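Local coordinates for protein PrgA (Enterococcus faecalis, PDB 6Z9K) that provides surface exclusion, protecting enterococcal cells against unwanted conjugation, and is represented here by its CAP domain, at residues V61-Q66 against K73-V78; I123-A128 against N141-L146; V199-E204 against P210-I215. All coordinates share one frame; numbering follows the deposited sequence.

Contact 1 of 3, residues V61-Q66 against K73-V78; sequences VMWDIQ and KKELSV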
loop_
_atom_site.group_PDB
_atom_site.type_symbol
_atom_site.label_atom_id
_atom_site.label_comp_id
_atom_site.label_asym_id
_atom_site.label_seq_id
_atom_site.Cartn_x
_atom_site.Cartn_y
_atom_site.Cartn_z
ATOM N N VAL A 61 -2.311 -4.986 20.451
ATOM C CA VAL A 61 -3.448 -4.166 19.942
ATOM C C VAL A 61 -4.153 -4.964 18.840
ATOM O O VAL A 61 -3.589 -5.109 17.736
ATOM C CB VAL A 61 -3.011 -2.770 19.468
ATOM C CG1 VAL A 61 -4.205 -1.952 19.000
ATOM C CG2 VAL A 61 -2.256 -2.020 20.548
ATOM N N MET A 62 -5.348 -5.486 19.110
ATOM C CA MET A 62 -6.050 -6.368 18.159
ATOM C C MET A 62 -7.085 -5.535 17.400
ATOM O O MET A 62 -7.891 -4.823 18.025
ATOM C CB MET A 62 -6.698 -7.563 18.863
ATOM C CG MET A 62 -5.727 -8.373 19.690
ATOM S SD MET A 62 -4.279 -8.933 18.728
ATOM C CE MET A 62 -5.077 -10.059 17.586
ATOM N N TRP A 63 -7.059 -5.629 16.073
ATOM C CA TRP A 63 -7.987 -4.942 15.154
ATOM C C TRP A 63 -8.937 -5.953 14.524
ATOM O O TRP A 63 -8.485 -6.986 14.039
ATOM C CB TRP A 63 -7.170 -4.220 14.071
ATOM C CG TRP A 63 -6.506 -2.972 14.553
ATOM C CD1 TRP A 63 -6.230 -2.583 15.827
ATOM C CD2 TRP A 63 -6.030 -1.932 13.704
ATOM N NE1 TRP A 63 -5.671 -1.336 15.826
ATOM C CE2 TRP A 63 -5.519 -0.924 14.534
ATOM C CE3 TRP A 63 -6.076 -1.738 12.318
ATOM C CZ2 TRP A 63 -4.968 0.237 14.006
ATOM C CZ3 TRP A 63 -5.499 -0.606 11.797
ATOM C CH2 TRP A 63 -4.981 0.375 12.637
ATOM N N ASP A 64 -10.225 -5.619 14.481
ATOM C CA ASP A 64 -11.248 -6.453 13.822
ATOM C C ASP A 64 -11.341 -5.933 12.391
ATOM O O ASP A 64 -11.847 -4.858 12.243
ATOM C CB ASP A 64 -12.531 -6.345 14.652
ATOM C CG ASP A 64 -13.623 -7.308 14.244
ATOM O OD1 ASP A 64 -13.593 -7.754 13.067
ATOM O OD2 ASP A 64 -14.491 -7.607 15.125
ATOM N N ILE A 65 -10.821 -6.647 11.389
ATOM C CA ILE A 65 -10.594 -6.123 10.002
ATOM C C ILE A 65 -11.939 -5.729 9.364
ATOM O O ILE A 65 -11.900 -4.882 8.506
ATOM C CB ILE A 65 -9.792 -7.096 9.114
ATOM C CG1 ILE A 65 -10.568 -8.364 8.734
ATOM C CG2 ILE A 65 -8.474 -7.443 9.773
ATOM C CD1 ILE A 65 -10.017 -9.059 7.494
ATOM N N GLN A 66 -13.069 -6.302 9.792
ATOM C CA GLN A 66 -14.423 -5.911 9.287
ATOM C C GLN A 66 -15.157 -5.037 10.321
ATOM O O GLN A 66 -16.397 -5.061 10.349
ATOM C CB GLN A 66 -15.263 -7.151 8.961
ATOM C CG GLN A 66 -14.847 -7.905 7.701
ATOM C CD GLN A 66 -15.613 -9.203 7.531
ATOM O OE1 GLN A 66 -16.152 -9.483 6.456
ATOM N NE2 GLN A 66 -15.653 -10.016 8.581
ATOM N N LYS A 73 -8.990 3.150 10.474
ATOM C CA LYS A 73 -8.895 3.206 8.986
ATOM C C LYS A 73 -7.920 4.309 8.581
ATOM O O LYS A 73 -7.089 4.087 7.638
ATOM C CB LYS A 73 -10.276 3.463 8.374
ATOM C CG LYS A 73 -11.241 2.333 8.610
ATOM C CD LYS A 73 -12.589 2.528 7.939
ATOM C CE LYS A 73 -13.379 1.246 8.016
ATOM N NZ LYS A 73 -14.746 1.445 7.525
ATOM N N LYS A 74 -8.020 5.491 9.192
ATOM C CA LYS A 74 -7.143 6.605 8.790
ATOM C C LYS A 74 -5.701 6.226 9.133
ATOM O O LYS A 74 -4.843 6.394 8.270
ATOM C CB LYS A 74 -7.577 7.927 9.402
ATOM C CG LYS A 74 -6.804 9.139 8.864
ATOM C CD LYS A 74 -7.661 10.409 8.824
ATOM C CE LYS A 74 -8.785 10.278 7.801
ATOM N NZ LYS A 74 -9.550 11.531 7.554
ATOM N N GLU A 75 -5.447 5.620 10.296
ATOM C CA GLU A 75 -4.066 5.237 10.698
ATOM C C GLU A 75 -3.486 4.280 9.661
ATOM O O GLU A 75 -2.307 4.424 9.307
ATOM C CB GLU A 75 -4.016 4.557 12.062
ATOM C CG GLU A 75 -4.187 5.489 13.233
ATOM C CD GLU A 75 -4.203 4.725 14.557
ATOM O OE1 GLU A 75 -5.161 4.925 15.359
ATOM O OE2 GLU A 75 -3.283 3.868 14.736
ATOM N N LEU A 76 -4.251 3.278 9.271
ATOM C CA LEU A 76 -3.823 2.243 8.314
ATOM C C LEU A 76 -3.417 2.896 6.997
ATOM O O LEU A 76 -2.354 2.539 6.479
ATOM C CB LEU A 76 -4.945 1.236 8.123
ATOM C CG LEU A 76 -4.547 -0.057 7.427
ATOM C CD1 LEU A 76 -3.588 -0.865 8.287
ATOM C CD2 LEU A 76 -5.775 -0.854 6.988
ATOM N N SER A 77 -4.211 3.835 6.502
ATOM C CA SER A 77 -3.924 4.517 5.219
ATOM C C SER A 77 -2.708 5.445 5.381
ATOM O O SER A 77 -1.867 5.439 4.477
ATOM C CB SER A 77 -5.117 5.288 4.735
ATOM O OG SER A 77 -6.093 4.401 4.184
ATOM N N VAL A 78 -2.625 6.151 6.494
ATOM C CA VAL A 78 -1.510 7.105 6.686
ATOM C C VAL A 78 -0.222 6.300 6.800
ATOM O O VAL A 78 0.809 6.710 6.216
ATOM C CB VAL A 78 -1.722 8.038 7.886
ATOM C CG1 VAL A 78 -0.433 8.769 8.186
ATOM C CG2 VAL A 78 -2.865 8.998 7.666
#
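Trp-63, in the middle of the short strand 62-64, turns its indole toward helix 70-90 and meets Glu-75 and Leu-76 on neighbouring positions of one helical turn. Its CG stands beside the backbone N (chi1 -75°), which sends the six-membered half of the ring across to the helix. Along the helix, Lys-73 comes first and heads away from the strand, and Lys-74 follows on a flank that the strand does not touch. At Glu-75 the helix reaches the tryptophan. The extended side chain brings OE2 to the rim of the indole, near the ring plane, 4.1 Å from Trp-63 CZ2, and the carboxylate stands almost upright to the ring, the two planes 81° apart. This is a van der Waals touch on a ring carbon; the charge of OE2 is met by a salt bridge to Lys-160. Leu-76 supplies the apolar half of the contact. With CG trans to the backbone N (chi1 -166°), its chain slides past the indole in the opposite direction and sets Leu-76 CD1 4.0 Å from Trp-63 CZ3. The leucine CB adds a second touch, 4.1 Å from the same Trp-63 CZ3, so that one corner of the ring rests against two carbons. Leu-76 also packs on Val-199 and Leu-201 of strand 196-202, where Ser-77 OG bonds to Val-199 N. Trp-63 packs on Leu-163 of helix 160-176, and its strand pairs with strand 157-159. The contact is small, burying about 135 Å², and its chemistry is mixed: dispersion against leucine on one corner, and along the rim a carboxylate oxygen beside aromatic hydrogens, an arrangement that is probably mildly favourable. Shape, not hydrogen bonding, therefore fits strand 62-64 to helix 70-90.

Contact 2 of 3, residues I123-A128 against N141-L146; sequences IAINKA and NYYENL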
loop_
_atom_site.group_PDB
_atom_site.type_symbol
_atom_site.label_atom_id
_atom_site.label_comp_id
_atom_site.label_asym_id
_atom_site.label_seq_id
_atom_site.Cartn_x
_atom_site.Cartn_y
_atom_site.Cartn_z
ATOM N N ILE A 123 -15.561 -6.456 -10.947
ATOM C CA ILE A 123 -16.981 -6.034 -10.790
ATOM C C ILE A 123 -17.081 -5.195 -9.523
ATOM O O ILE A 123 -17.706 -4.122 -9.540
ATOM C CB ILE A 123 -17.910 -7.243 -10.710
ATOM C CG1 ILE A 123 -17.964 -7.906 -12.080
ATOM C CG2 ILE A 123 -19.275 -6.817 -10.198
ATOM C CD1 ILE A 123 -18.711 -9.149 -12.103
ATOM N N ALA A 124 -16.456 -5.624 -8.445
ATOM C CA ALA A 124 -16.439 -4.896 -7.172
ATOM C C ALA A 124 -15.750 -3.533 -7.346
ATOM O O ALA A 124 -16.233 -2.500 -6.805
ATOM C CB ALA A 124 -15.692 -5.666 -6.120
ATOM N N ILE A 125 -14.604 -3.504 -8.021
ATOM C CA ILE A 125 -13.841 -2.250 -8.148
ATOM C C ILE A 125 -14.657 -1.222 -8.917
ATOM O O ILE A 125 -14.738 -0.071 -8.486
ATOM C CB ILE A 125 -12.480 -2.570 -8.800
ATOM C CG1 ILE A 125 -11.616 -3.443 -7.867
ATOM C CG2 ILE A 125 -11.752 -1.297 -9.178
ATOM C CD1 ILE A 125 -10.442 -4.137 -8.575
ATOM N N ASN A 126 -15.233 -1.615 -10.047
ATOM C CA ASN A 126 -16.032 -0.681 -10.862
ATOM C C ASN A 126 -17.342 -0.285 -10.174
ATOM O O ASN A 126 -17.736 0.874 -10.310
ATOM C CB ASN A 126 -16.260 -1.272 -12.230
ATOM C CG ASN A 126 -14.982 -1.227 -13.039
ATOM O OD1 ASN A 126 -14.383 -0.169 -13.150
ATOM N ND2 ASN A 126 -14.550 -2.357 -13.602
ATOM N N LYS A 127 -17.930 -1.190 -9.412
ATOM C CA LYS A 127 -19.164 -0.818 -8.685
ATOM C C LYS A 127 -18.812 0.246 -7.638
ATOM O O LYS A 127 -19.538 1.256 -7.485
ATOM C CB LYS A 127 -19.779 -2.036 -8.016
ATOM C CG LYS A 127 -21.092 -1.804 -7.293
ATOM C CD LYS A 127 -21.605 -3.074 -6.615
ATOM C CE LYS A 127 -23.076 -3.011 -6.282
ATOM N NZ LYS A 127 -23.418 -2.055 -5.189
ATOM N N ALA A 128 -17.779 0.024 -6.869
ATOM C CA ALA A 128 -17.277 0.989 -5.878
ATOM C C ALA A 128 -16.922 2.301 -6.587
ATOM O O ALA A 128 -17.200 3.372 -6.069
ATOM C CB ALA A 128 -16.094 0.428 -5.121
ATOM N N ASN A 141 -8.956 -3.284 -14.102
ATOM C CA ASN A 141 -8.636 -2.721 -12.775
ATOM C C ASN A 141 -7.504 -1.693 -12.952
ATOM O O ASN A 141 -6.377 -2.089 -13.167
ATOM C CB ASN A 141 -8.164 -3.825 -11.843
ATOM C CG ASN A 141 -7.359 -3.262 -10.711
ATOM O OD1 ASN A 141 -7.760 -2.266 -10.107
ATOM N ND2 ASN A 141 -6.234 -3.905 -10.430
ATOM N N TYR A 142 -7.792 -0.407 -12.809
ATOM C CA TYR A 142 -6.716 0.604 -12.737
ATOM C C TYR A 142 -6.735 1.300 -11.387
ATOM O O TYR A 142 -6.185 2.396 -11.312
ATOM C CB TYR A 142 -6.843 1.696 -13.792
ATOM C CG TYR A 142 -6.875 1.155 -15.186
ATOM C CD1 TYR A 142 -6.018 0.126 -15.567
ATOM C CD2 TYR A 142 -7.749 1.681 -16.105
ATOM C CE1 TYR A 142 -6.074 -0.408 -16.855
ATOM C CE2 TYR A 142 -7.751 1.215 -17.416
ATOM C CZ TYR A 142 -6.955 0.134 -17.766
ATOM O OH TYR A 142 -7.009 -0.366 -19.051
ATOM N N TYR A 143 -7.234 0.681 -10.331
ATOM C CA TYR A 143 -7.310 1.327 -9.011
ATOM C C TYR A 143 -6.554 0.554 -7.927
ATOM O O TYR A 143 -6.144 1.181 -6.969
ATOM C CB TYR A 143 -8.775 1.448 -8.593
ATOM C CG TYR A 143 -9.546 2.469 -9.384
ATOM C CD1 TYR A 143 -9.295 3.814 -9.243
ATOM C CD2 TYR A 143 -10.540 2.076 -10.294
ATOM C CE1 TYR A 143 -9.987 4.765 -9.960
ATOM C CE2 TYR A 143 -11.260 3.022 -11.000
ATOM C CZ TYR A 143 -11.000 4.372 -10.823
ATOM O OH TYR A 143 -11.699 5.311 -11.510
ATOM N N GLU A 144 -6.477 -0.786 -8.049
ATOM C CA GLU A 144 -6.076 -1.648 -6.926
ATOM C C GLU A 144 -4.742 -2.363 -7.144
ATOM O O GLU A 144 -4.500 -2.958 -8.212
ATOM C CB GLU A 144 -7.204 -2.668 -6.697
ATOM C CG GLU A 144 -6.887 -3.714 -5.647
ATOM C CD GLU A 144 -8.062 -4.653 -5.424
ATOM O OE1 GLU A 144 -8.152 -5.649 -6.141
ATOM O OE2 GLU A 144 -8.891 -4.276 -4.579
ATOM N N ASN A 145 -3.910 -2.367 -6.104
ATOM C CA ASN A 145 -2.786 -3.318 -5.906
ATOM C C ASN A 145 -3.196 -4.197 -4.721
ATOM O O ASN A 145 -3.451 -3.691 -3.653
ATOM C CB ASN A 145 -1.473 -2.559 -5.732
ATOM C CG ASN A 145 -1.038 -1.913 -7.025
ATOM O OD1 ASN A 145 -0.538 -2.601 -7.928
ATOM N ND2 ASN A 145 -1.221 -0.595 -7.139
ATOM N N LEU A 146 -3.268 -5.497 -4.949
ATOM C CA LEU A 146 -3.855 -6.427 -3.977
ATOM C C LEU A 146 -2.768 -7.349 -3.424
ATOM O O LEU A 146 -2.045 -7.939 -4.192
ATOM C CB LEU A 146 -4.945 -7.216 -4.721
ATOM C CG LEU A 146 -5.800 -8.193 -3.960
ATOM C CD1 LEU A 146 -6.603 -7.498 -2.876
ATOM C CD2 LEU A 146 -6.710 -8.909 -4.949
#
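Ile-125, on helix 122-132, faces Asn-141 in the loop that leads into strand 144-148, and their CA atoms, 7.0 Å apart, mark the closest backbone approach of the two segments. The loop is folded around the amide of Asn-141. Asn-141 OD1 accepts from two backbone groups: Glu-144 N at 2.8 Å, in the carbonyl plane and on a lone pair, and Tyr-143 N at 3.0 Å, which comes from above that plane, 45° out of it. The first bond makes an Asx motif, the second an Asx turn. On the other branch Asn-141 ND2 gives a straight bond of 3.0 Å to Glu-144 O, lying in the plane of the amide, so the rotation of the group is set.

Ile-125 fits against this turn with both its branches. CD1 reaches over to the polar pair, 3.6 Å from Asn-141 OD1 and 3.7 Å from Glu-144 OE1. CG2, trans to the backbone N, packs 3.8 Å from Tyr-143 CD2, isoleucine and tyrosine running past one another in opposite directions. With CG anti to the backbone N (chi1 175°) and the chain extended beyond it, Glu-144 crosses Ile-125 at about a right angle; its OE1 is bonded to His-120 ND1, and its side chain is about 6 Å from the bound magnesium ion. Leu-146, ending this segment, belongs with His-185 to the magnesium site.

Helix 100-112 closes the packing, with Ile-109 touching both Ile-125 and Glu-144. Strand 144-148 pairs with the central strand 211-217, so the contact packs helix 122-132 against an edge of the three-stranded sheet.

Contact 3 of 3, residues V199-E204 against P210-I215; sequences VSLSGE and PKIHII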
loop_
_atom_site.group_PDB
_atom_site.type_symbol
_atom_site.label_atom_id
_atom_site.label_comp_id
_atom_site.label_asym_id
_atom_site.label_seq_id
_atom_site.Cartn_x
_atom_site.Cartn_y
_atom_site.Cartn_z
ATOM N N VAL A 199 -6.148 2.448 2.019
ATOM C CA VAL A 199 -5.864 1.005 2.265
ATOM C C VAL A 199 -7.059 0.368 2.941
ATOM O O VAL A 199 -7.522 0.874 3.952
ATOM C CB VAL A 199 -4.589 0.810 3.118
ATOM C CG1 VAL A 199 -4.303 -0.670 3.328
ATOM C CG2 VAL A 199 -3.402 1.528 2.486
ATOM N N SER A 200 -7.504 -0.748 2.412
ATOM C CA SER A 200 -8.558 -1.511 3.088
ATOM C C SER A 200 -8.145 -2.977 3.185
ATOM O O SER A 200 -7.126 -3.402 2.631
ATOM C CB SER A 200 -9.845 -1.353 2.345
ATOM O OG SER A 200 -9.661 -1.704 0.975
ATOM N N LEU A 201 -8.992 -3.719 3.870
ATOM C CA LEU A 201 -8.742 -5.131 4.233
ATOM C C LEU A 201 -10.049 -5.897 3.999
ATOM O O LEU A 201 -11.118 -5.322 4.220
ATOM C CB LEU A 201 -8.402 -5.233 5.724
ATOM C CG LEU A 201 -7.236 -4.393 6.232
ATOM C CD1 LEU A 201 -7.147 -4.496 7.762
ATOM C CD2 LEU A 201 -5.951 -4.802 5.569
ATOM N N SER A 202 -9.968 -7.148 3.584
ATOM C CA SER A 202 -11.194 -7.962 3.449
ATOM C C SER A 202 -10.863 -9.416 3.779
ATOM O O SER A 202 -9.686 -9.831 3.675
ATOM C CB SER A 202 -11.832 -7.807 2.090
ATOM O OG SER A 202 -11.075 -8.362 1.035
ATOM N N GLY A 203 -11.929 -10.149 4.078
ATOM C CA GLY A 203 -11.750 -11.564 4.382
ATOM C C GLY A 203 -12.856 -12.038 5.297
ATOM O O GLY A 203 -13.296 -11.257 6.132
ATOM N N GLU A 204 -13.144 -13.318 5.201
ATOM C CA GLU A 204 -14.034 -14.029 6.142
ATOM C C GLU A 204 -13.342 -14.100 7.495
ATOM O O GLU A 204 -12.132 -13.997 7.544
ATOM C CB GLU A 204 -14.320 -15.443 5.641
ATOM C CG GLU A 204 -15.137 -15.474 4.376
ATOM C CD GLU A 204 -16.473 -14.755 4.496
ATOM O OE1 GLU A 204 -17.133 -14.882 5.581
ATOM O OE2 GLU A 204 -16.868 -14.084 3.508
ATOM N N PRO A 210 -7.012 -13.587 3.919
ATOM C CA PRO A 210 -7.499 -12.211 3.951
ATOM C C PRO A 210 -6.550 -11.346 3.113
ATOM O O PRO A 210 -5.402 -11.743 2.776
ATOM C CB PRO A 210 -7.539 -11.835 5.420
ATOM C CG PRO A 210 -6.413 -12.664 6.005
ATOM C CD PRO A 210 -6.367 -13.958 5.192
ATOM N N LYS A 211 -7.071 -10.190 2.716
ATOM C CA LYS A 211 -6.467 -9.343 1.684
ATOM C C LYS A 211 -6.148 -7.963 2.208
ATOM O O LYS A 211 -6.799 -7.478 3.151
ATOM C CB LYS A 211 -7.483 -9.120 0.569
ATOM C CG LYS A 211 -7.828 -10.378 -0.202
ATOM C CD LYS A 211 -9.046 -10.083 -1.072
ATOM C CE LYS A 211 -9.579 -11.321 -1.695
ATOM N NZ LYS A 211 -10.827 -11.055 -2.438
ATOM N N ILE A 212 -5.141 -7.405 1.547
ATOM C CA ILE A 212 -4.821 -5.962 1.670
ATOM C C ILE A 212 -5.087 -5.331 0.316
ATOM O O ILE A 212 -4.474 -5.739 -0.681
ATOM C CB ILE A 212 -3.356 -5.771 2.060
ATOM C CG1 ILE A 212 -3.013 -6.553 3.336
ATOM C CG2 ILE A 212 -3.085 -4.257 2.144
ATOM C CD1 ILE A 212 -1.514 -6.641 3.639
ATOM N N HIS A 213 -5.923 -4.303 0.293
ATOM C CA HIS A 213 -6.273 -3.555 -0.937
ATOM C C HIS A 213 -5.611 -2.173 -0.859
ATOM O O HIS A 213 -6.010 -1.379 -0.010
ATOM C CB HIS A 213 -7.811 -3.372 -1.058
ATOM C CG HIS A 213 -8.640 -4.620 -0.965
ATOM N ND1 HIS A 213 -9.231 -5.202 -2.080
ATOM C CD2 HIS A 213 -9.052 -5.359 0.095
ATOM C CE1 HIS A 213 -9.917 -6.280 -1.696
ATOM N NE2 HIS A 213 -9.828 -6.390 -0.373
ATOM N N ILE A 214 -4.626 -1.932 -1.713
ATOM C CA ILE A 214 -4.033 -0.586 -1.851
ATOM C C ILE A 214 -4.683 0.074 -3.065
ATOM O O ILE A 214 -4.519 -0.373 -4.175
ATOM C CB ILE A 214 -2.496 -0.666 -1.944
ATOM C CG1 ILE A 214 -1.903 -1.291 -0.676
ATOM C CG2 ILE A 214 -1.949 0.745 -2.228
ATOM C CD1 ILE A 214 -0.358 -1.328 -0.627
ATOM N N ILE A 215 -5.477 1.105 -2.793
ATOM C CA ILE A 215 -6.284 1.856 -3.781
ATOM C C ILE A 215 -5.616 3.221 -4.012
ATOM O O ILE A 215 -5.378 3.934 -3.050
ATOM C CB ILE A 215 -7.744 1.955 -3.317
ATOM C CG1 ILE A 215 -8.326 0.572 -2.955
ATOM C CG2 ILE A 215 -8.516 2.678 -4.404
ATOM C CD1 ILE A 215 -8.151 -0.471 -3.986
HETATM O O HOH W 1 -12.582 -9.905 -0.544
#
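Ser-200 and His-213 form one antiparallel hydrogen-bonded pair of this beta hairpin, and Ser-202 and Lys-211 the next. Ser-200 N gives to His-213 O at 2.9 Å, and His-213 N returns a nearly straight bond (176°) of 2.8 Å to Ser-200 O. One pair further, Lys-211 N binds Ser-202 O at 2.8 Å, nearly along the C=O axis. The reverse bond, Ser-202 N to Lys-211 O, is longer at 3.2 Å and arrives above the carbonyl plane.

Side chains add to the polar network. Ser-202 OG, placed between its backbone N and carbonyl carbon (chi1 68°), lies at the edge of the imidazole and in its plane, 2.7 Å from His-213 NE2, and either atom could be the donor. Ser-202 OG also bonds to a water at 2.7 Å, and that water accepts from Lys-211 NZ at 2.8 Å. His-213 ND1 bonds to Glu-144 OE2, so both ring nitrogens are engaged, which should hold the ring against rotation about CB-CG. With His-120 on the other oxygen of Glu-144, this is consistent with the histidine-glutamate cluster of the CAP cavity. Lys-211 NZ bonds to Asp-114 O as well, and Ser-200 OG to Ala-106 O.

Alternating with these pairs, Val-199, Leu-201, Ile-212 and Ile-214 point to the opposite face, where Val-199 CG1 sits 4.0 Å from Ile-212 CG2. Helices 70-90 and 160-176 pack on that apolar side, while helix 100-112 lies against Ser-200 and Ile-215, giving the alpha-beta-alpha layering of the CAP fold.

In the fold
The three contacts follow one another along the chain in numerical order, each closing before the next opens. Contact 3, in the central antiparallel sheet, touches both of the others: its centre is about 11 Å from that of contact 1 and about 12 Å from that of contact 2. Contacts 1 and 2, with centres about 20 Å apart, do not touch. Ser-77 OG of contact 1 probably bonds to Val-199 N, tying helix 70-90 to edge strand 196-202. Strand 144-148 of contact 2 flanks strand 211-217 on its other side, through Asn-145 N to Ile-214 O. The sheet thus connects helix 70-90 with the side of the CAP domain where Leu-146 and His-185 form the magnesium site.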